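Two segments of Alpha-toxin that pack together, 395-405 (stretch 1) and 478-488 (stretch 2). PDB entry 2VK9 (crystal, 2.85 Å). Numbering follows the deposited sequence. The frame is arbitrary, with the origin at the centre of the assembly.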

ATOM      1  N   SER A 395       9.832   1.699 -14.932  1.00 25.49           N
ATOM      2  CA  SER A 395       9.696   0.293 -14.553  1.00 25.63           C
ATOM      3  C   SER A 395       8.417  -0.366 -15.069  1.00 25.75           C
ATOM      4  O   SER A 395       7.333   0.221 -15.038  1.00 25.97           O
ATOM      5  CB  SER A 395       9.769   0.146 -13.034  1.00 25.59           C
ATOM      6  OG  SER A 395       9.280  -1.117 -12.634  1.00 26.24           O
ATOM      7  N   LEU A 396       8.563  -1.604 -15.524  1.00 26.18           N
ATOM      8  CA  LEU A 396       7.452  -2.409 -16.016  1.00 26.28           C
ATOM      9  C   LEU A 396       6.439  -2.748 -14.918  1.00 26.19           C
ATOM     10  O   LEU A 396       5.234  -2.566 -15.112  1.00 26.43           O
ATOM     11  CB  LEU A 396       7.973  -3.687 -16.676  1.00 26.49           C
ATOM     12  CG  LEU A 396       6.925  -4.678 -17.202  1.00 27.30           C
ATOM     13  CD1 LEU A 396       6.297  -4.200 -18.518  1.00 28.60           C
ATOM     14  CD2 LEU A 396       7.542  -6.050 -17.368  1.00 26.60           C
ATOM     15  N   THR A 397       6.919  -3.238 -13.775  1.00 25.79           N
ATOM     16  CA  THR A 397       6.027  -3.539 -12.649  1.00 25.71           C
ATOM     17  C   THR A 397       5.282  -2.289 -12.155  1.00 25.82           C
ATOM     18  O   THR A 397       4.138  -2.385 -11.719  1.00 25.80           O
ATOM     19  CB  THR A 397       6.769  -4.227 -11.482  1.00 25.58           C
ATOM     20  OG1 THR A 397       7.373  -5.434 -11.948  1.00 25.45           O
ATOM     21  CG2 THR A 397       5.815  -4.584 -10.371  1.00 25.36           C
ATOM     22  N   LEU A 398       5.931  -1.126 -12.234  1.00 25.93           N
ATOM     23  CA  LEU A 398       5.295   0.125 -11.860  1.00 25.90           C
ATOM     24  C   LEU A 398       4.139   0.447 -12.798  1.00 26.69           C
ATOM     25  O   LEU A 398       3.068   0.864 -12.349  1.00 26.68           O
ATOM     26  CB  LEU A 398       6.298   1.275 -11.840  1.00 25.92           C
ATOM     27  CG  LEU A 398       5.800   2.604 -11.239  1.00 24.97           C
ATOM     28  CD1 LEU A 398       5.698   2.519  -9.743  1.00 23.72           C
ATOM     29  CD2 LEU A 398       6.707   3.757 -11.628  1.00 25.35           C
ATOM     30  N   ASN A 399       4.344   0.255 -14.100  1.00 27.27           N
ATOM     31  CA  ASN A 399       3.248   0.439 -15.047  1.00 27.81           C
ATOM     32  C   ASN A 399       2.108  -0.529 -14.787  1.00 27.45           C
ATOM     33  O   ASN A 399       0.946  -0.155 -14.938  1.00 27.76           O
ATOM     34  CB  ASN A 399       3.723   0.363 -16.498  1.00 28.32           C
ATOM     35  CG  ASN A 399       4.432   1.646 -16.950  1.00 31.16           C
ATOM     36  OD1 ASN A 399       5.470   1.588 -17.622  1.00 34.24           O
ATOM     37  ND2 ASN A 399       3.880   2.813 -16.573  1.00 32.98           N
ATOM     38  N   ASN A 400       2.445  -1.749 -14.369  1.00 26.71           N
ATOM     39  CA  ASN A 400       1.445  -2.721 -13.970  1.00 26.47           C
ATOM     40  C   ASN A 400       0.711  -2.320 -12.703  1.00 26.46           C
ATOM     41  O   ASN A 400      -0.488  -2.576 -12.571  1.00 26.69           O
ATOM     42  CB  ASN A 400       2.068  -4.095 -13.769  1.00 26.65           C
ATOM     43  CG  ASN A 400       2.470  -4.752 -15.065  1.00 26.81           C
ATOM     44  OD1 ASN A 400       1.956  -4.425 -16.149  1.00 26.02           O
ATOM     45  ND2 ASN A 400       3.401  -5.697 -14.963  1.00 26.89           N
ATOM     46  N   LEU A 401       1.440  -1.701 -11.776  1.00 26.35           N
ATOM     47  CA  LEU A 401       0.861  -1.142 -10.557  1.00 25.81           C
ATOM     48  C   LEU A 401      -0.158  -0.043 -10.848  1.00 25.99           C
ATOM     49  O   LEU A 401      -1.249  -0.058 -10.283  1.00 26.11           O
ATOM     50  CB  LEU A 401       1.956  -0.616  -9.640  1.00 25.69           C
ATOM     51  CG  LEU A 401       1.568  -0.196  -8.222  1.00 25.50           C
ATOM     52  CD1 LEU A 401       1.014  -1.372  -7.442  1.00 24.85           C
ATOM     53  CD2 LEU A 401       2.784   0.390  -7.525  1.00 25.18           C
ATOM     54  N   ILE A 402       0.190   0.891 -11.733  1.00 26.09           N
ATOM     55  CA  ILE A 402      -0.706   2.001 -12.090  1.00 26.31           C
ATOM     56  C   ILE A 402      -1.922   1.454 -12.814  1.00 27.10           C
ATOM     57  O   ILE A 402      -3.039   1.941 -12.624  1.00 27.02           O
ATOM     58  CB  ILE A 402      -0.011   3.064 -12.988  1.00 26.02           C
ATOM     59  CG1 ILE A 402       1.079   3.808 -12.212  1.00 25.08           C
ATOM     60  CG2 ILE A 402      -1.031   4.054 -13.557  1.00 25.08           C
ATOM     61  CD1 ILE A 402       2.206   4.331 -13.076  1.00 23.81           C
ATOM     62  N   SER A 403      -1.680   0.433 -13.637  1.00 27.97           N
ATOM     63  CA  SER A 403      -2.724  -0.282 -14.353  1.00 28.73           C
ATOM     64  C   SER A 403      -3.676  -0.987 -13.374  1.00 28.98           C
ATOM     65  O   SER A 403      -4.892  -0.820 -13.472  1.00 28.71           O
ATOM     66  CB  SER A 403      -2.093  -1.275 -15.326  1.00 28.88           C
ATOM     67  OG  SER A 403      -3.081  -2.048 -15.977  1.00 30.44           O
ATOM     68  N   GLN A 404      -3.118  -1.740 -12.423  1.00 29.48           N
ATOM     69  CA  GLN A 404      -3.913  -2.359 -11.359  1.00 30.24           C
ATOM     70  C   GLN A 404      -4.822  -1.349 -10.664  1.00 30.59           C
ATOM     71  O   GLN A 404      -6.031  -1.559 -10.566  1.00 30.74           O
ATOM     72  CB  GLN A 404      -3.024  -3.020 -10.311  1.00 30.15           C
ATOM     73  CG  GLN A 404      -2.487  -4.387 -10.680  1.00 32.28           C
ATOM     74  CD  GLN A 404      -3.539  -5.498 -10.693  1.00 34.67           C
ATOM     75  OE1 GLN A 404      -4.656  -5.342 -10.182  1.00 35.31           O
ATOM     76  NE2 GLN A 404      -3.173  -6.637 -11.283  1.00 35.23           N
ATOM     77  N   LEU A 405      -4.231  -0.257 -10.186  1.00 31.03           N
ATOM     78  CA  LEU A 405      -4.971   0.762  -9.453  1.00 31.61           C
ATOM     79  C   LEU A 405      -6.103   1.346 -10.303  1.00 31.97           C
ATOM     80  O   LEU A 405      -7.233   1.466  -9.825  1.00 31.81           O
ATOM     81  CB  LEU A 405      -4.036   1.877  -8.946  1.00 31.63           C
ATOM     82  CG  LEU A 405      -4.649   2.962  -8.043  1.00 31.61           C
ATOM     83  CD1 LEU A 405      -4.738   2.507  -6.613  1.00 32.18           C
ATOM     84  CD2 LEU A 405      -3.841   4.229  -8.084  1.00 32.67           C
ATOM     85  N   ASN A 478      -2.599  -5.462  -1.573  1.00 34.31           N
ATOM     86  CA  ASN A 478      -3.116  -6.482  -2.494  1.00 33.65           C
ATOM     87  C   ASN A 478      -2.895  -6.131  -3.956  1.00 32.95           C
ATOM     88  O   ASN A 478      -2.672  -7.010  -4.779  1.00 33.19           O
ATOM     89  CB  ASN A 478      -4.599  -6.784  -2.235  1.00 33.87           C
ATOM     90  CG  ASN A 478      -4.835  -7.607  -0.951  1.00 34.32           C
ATOM     91  OD1 ASN A 478      -3.891  -8.009  -0.248  1.00 33.64           O
ATOM     92  ND2 ASN A 478      -6.113  -7.855  -0.647  1.00 34.58           N
ATOM     93  N   ILE A 479      -2.939  -4.844  -4.275  1.00 32.18           N
ATOM     94  CA  ILE A 479      -2.730  -4.399  -5.652  1.00 31.42           C
ATOM     95  C   ILE A 479      -1.245  -4.494  -6.046  1.00 31.18           C
ATOM     96  O   ILE A 479      -0.904  -4.525  -7.228  1.00 30.83           O
ATOM     97  CB  ILE A 479      -3.298  -2.966  -5.891  1.00 31.21           C
ATOM     98  CG1 ILE A 479      -2.279  -1.890  -5.467  1.00 31.33           C
ATOM     99  CG2 ILE A 479      -4.605  -2.785  -5.139  1.00 30.21           C
ATOM    100  CD1 ILE A 479      -2.566  -0.495  -6.000  1.00 31.30           C
ATOM    101  N   TYR A 480      -0.375  -4.540  -5.040  1.00 31.08           N
ATOM    102  CA  TYR A 480       1.065  -4.654  -5.258  1.00 31.12           C
ATOM    103  C   TYR A 480       1.439  -6.088  -5.572  1.00 31.61           C
ATOM    104  O   TYR A 480       2.234  -6.338  -6.484  1.00 31.54           O
ATOM    105  CB  TYR A 480       1.862  -4.139  -4.051  1.00 30.69           C
ATOM    106  CG  TYR A 480       1.849  -2.635  -3.934  1.00 29.89           C
ATOM    107  CD1 TYR A 480       0.683  -1.961  -3.577  1.00 28.74           C
ATOM    108  CD2 TYR A 480       2.988  -1.883  -4.186  1.00 28.87           C
ATOM    109  CE1 TYR A 480       0.650  -0.601  -3.475  1.00 28.49           C
ATOM    110  CE2 TYR A 480       2.960  -0.497  -4.077  1.00 28.74           C
ATOM    111  CZ  TYR A 480       1.782   0.131  -3.724  1.00 28.42           C
ATOM    112  OH  TYR A 480       1.706   1.497  -3.616  1.00 29.20           O
ATOM    113  N   SER A 481       0.853  -7.025  -4.831  1.00 31.92           N
ATOM    114  CA  SER A 481       1.105  -8.431  -5.082  1.00 32.89           C
ATOM    115  C   SER A 481       0.445  -8.881  -6.371  1.00 33.18           C
ATOM    116  O   SER A 481       0.900  -9.841  -6.983  1.00 33.80           O
ATOM    117  CB  SER A 481       0.678  -9.311  -3.910  1.00 32.66           C
ATOM    118  OG  SER A 481      -0.616  -8.963  -3.503  1.00 34.27           O
ATOM    119  N   SER A 482      -0.599  -8.179  -6.797  1.00 33.38           N
ATOM    120  CA  SER A 482      -1.210  -8.462  -8.090  1.00 33.93           C
ATOM    121  C   SER A 482      -0.445  -7.829  -9.255  1.00 34.46           C
ATOM    122  O   SER A 482      -0.389  -8.398 -10.348  1.00 34.64           O
ATOM    123  CB  SER A 482      -2.684  -8.045  -8.119  1.00 33.98           C
ATOM    124  OG  SER A 482      -3.468  -8.850  -7.250  1.00 33.76           O
ATOM    125  N   ALA A 483       0.135  -6.651  -9.032  1.00 34.97           N
ATOM    126  CA  ALA A 483       0.959  -5.999 -10.054  1.00 35.31           C
ATOM    127  C   ALA A 483       2.254  -6.783 -10.252  1.00 35.52           C
ATOM    128  O   ALA A 483       2.808  -6.849 -11.345  1.00 35.24           O
ATOM    129  CB  ALA A 483       1.251  -4.566  -9.667  1.00 35.36           C
ATOM    130  N   THR A 484       2.716  -7.378  -9.162  1.00 36.24           N
ATOM    131  CA  THR A 484       3.865  -8.263  -9.149  1.00 37.03           C
ATOM    132  C   THR A 484       3.542  -9.581  -9.856  1.00 37.37           C
ATOM    133  O   THR A 484       4.357 -10.114 -10.607  1.00 37.29           O
ATOM    134  CB  THR A 484       4.261  -8.512  -7.702  1.00 36.73           C
ATOM    135  OG1 THR A 484       4.769  -7.295  -7.162  1.00 38.42           O
ATOM    136  CG2 THR A 484       5.330  -9.510  -7.602  1.00 37.67           C
ATOM    137  N   CYS A 485       2.339 -10.089  -9.605  1.00 38.18           N
ATOM    138  CA  CYS A 485       1.839 -11.289 -10.242  1.00 38.35           C
ATOM    139  C   CYS A 485       1.638 -11.083 -11.745  1.00 38.45           C
ATOM    140  O   CYS A 485       1.928 -11.969 -12.532  1.00 38.30           O
ATOM    141  CB  CYS A 485       0.532 -11.701  -9.578  1.00 38.46           C
ATOM    142  SG  CYS A 485      -0.074 -13.319 -10.065  1.00 39.41           S
ATOM    143  N   ASP A 486       1.132  -9.912 -12.119  1.00 38.97           N
ATOM    144  CA  ASP A 486       1.040  -9.473 -13.514  1.00 39.70           C
ATOM    145  C   ASP A 486       2.380  -9.661 -14.222  1.00 39.47           C
ATOM    146  O   ASP A 486       2.452 -10.264 -15.287  1.00 39.82           O
ATOM    147  CB  ASP A 486       0.692  -7.966 -13.585  1.00 40.31           C
ATOM    148  CG  ASP A 486      -0.809  -7.667 -13.544  1.00 42.07           C
ATOM    149  OD1 ASP A 486      -1.634  -8.609 -13.496  1.00 44.52           O
ATOM    150  OD2 ASP A 486      -1.164  -6.454 -13.582  1.00 43.73           O
ATOM    151  N   THR A 487       3.435  -9.122 -13.622  1.00 39.18           N
ATOM    152  CA  THR A 487       4.742  -9.076 -14.247  1.00 39.27           C
ATOM    153  C   THR A 487       5.324 -10.481 -14.399  1.00 39.28           C
ATOM    154  O   THR A 487       5.780 -10.860 -15.479  1.00 39.36           O
ATOM    155  CB  THR A 487       5.715  -8.170 -13.443  1.00 39.22           C
ATOM    156  OG1 THR A 487       5.192  -6.840 -13.378  1.00 39.28           O
ATOM    157  CG2 THR A 487       7.090  -8.125 -14.093  1.00 39.08           C
ATOM    158  N   TYR A 488       5.278 -11.246 -13.318  1.00 39.12           N
ATOM    159  CA  TYR A 488       5.943 -12.533 -13.255  1.00 39.51           C
ATOM    160  C   TYR A 488       5.255 -13.604 -14.107  1.00 39.45           C
ATOM    161  O   TYR A 488       5.917 -14.508 -14.628  1.00 39.15           O
ATOM    162  CB  TYR A 488       6.069 -12.967 -11.793  1.00 39.88           C
ATOM    163  CG  TYR A 488       6.825 -14.255 -11.545  1.00 41.05           C
ATOM    164  CD1 TYR A 488       8.221 -14.308 -11.608  1.00 41.67           C
ATOM    165  CD2 TYR A 488       6.136 -15.422 -11.214  1.00 42.78           C
ATOM    166  CE1 TYR A 488       8.907 -15.504 -11.362  1.00 42.09           C
ATOM    167  CE2 TYR A 488       6.807 -16.613 -10.967  1.00 43.16           C
ATOM    168  CZ  TYR A 488       8.185 -16.649 -11.036  1.00 43.28           C
ATOM    169  OH  TYR A 488       8.812 -17.849 -10.785  1.00 44.91           O
TER

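Helices 396-405 and 478-488 cross with their N-to-C directions 127° apart and their axes 8.4 Å apart at closest approach. The backbones are nearest where Ala483 faces Leu401: Leu401 CA and Ala483 CA lie 4.9 Å apart, and Ala483 CB, whose bond from CA points toward the other helix, reaches Leu401 CA at 3.6 Å. Here the methyl group meets the backbone carbon of Leu401 as well as side-chain atoms, and it sits in a hole formed by Thr397, Asn400, Leu401 and Gln404.

Because the CA-to-CB bond of Leu401 points sideways, its rotamer determines what it touches. With chi1 at -170° (t) and chi2 at 62° (p), the end of the side chain comes nearer to the second helix. Leu401 CD1 lies 3.7 Å from the centroid of the Tyr480 ring and only 6° off the ring normal, which places this methyl squarely over the face in a CH-pi contact. The same atom is 3.9 Å from both Ile479 CG1 and Ala483 CB, while Leu401 CD2 approaches Tyr480 CE2 at 3.6 Å. Tyr480 can take part although its CA-to-CB bond points away, since chi1 of -74° (m) brings the ring back within reach. Ile479 has chi1 at 84° (p) and chi2 at 164° (t); Ile479 CD1 extends to Leu405 CD1, 3.8 Å away, continuing the apolar patch.

Gln404 is the reciprocal knob, seated among Ile479, Ser482, Ala483 and Asp486. Its chi1 and chi2 are both m (-80° and -71°), so the chain is folded rather than extended. Gln404 CG packs 3.9 Å from Ala483 CB, and the amide is carried to Asp486, where Gln404 NE2 donates to Asp486 OD2 at 3.1 Å with an N-H...acceptor angle of 142°. The CA-to-CB bond of Asp486 points toward the first helix, and with chi1 at -87° (m) and chi2 at -2° the residue presents its carboxylate to that amide.

The other polar cluster centres on Thr487. Asn400 (chi1 -72°, chi2 -22°) directs its amide so that Asn400 ND2 donates to Thr487 OG1 at 2.7 Å, a short bond with a bent angle of 139°. Thr487, at chi1 -60° (m), also places Thr487 OG1 3.0 Å from Thr397 OG1 and 3.1 Å from Ala483 O; the direction of its own proton remains open. Thr397 adopts the same m rotamer (-58°), which brings the two hydroxyls together, whereas the methyl Thr487 CG2 contacts Leu396 CD2 at 3.9 Å.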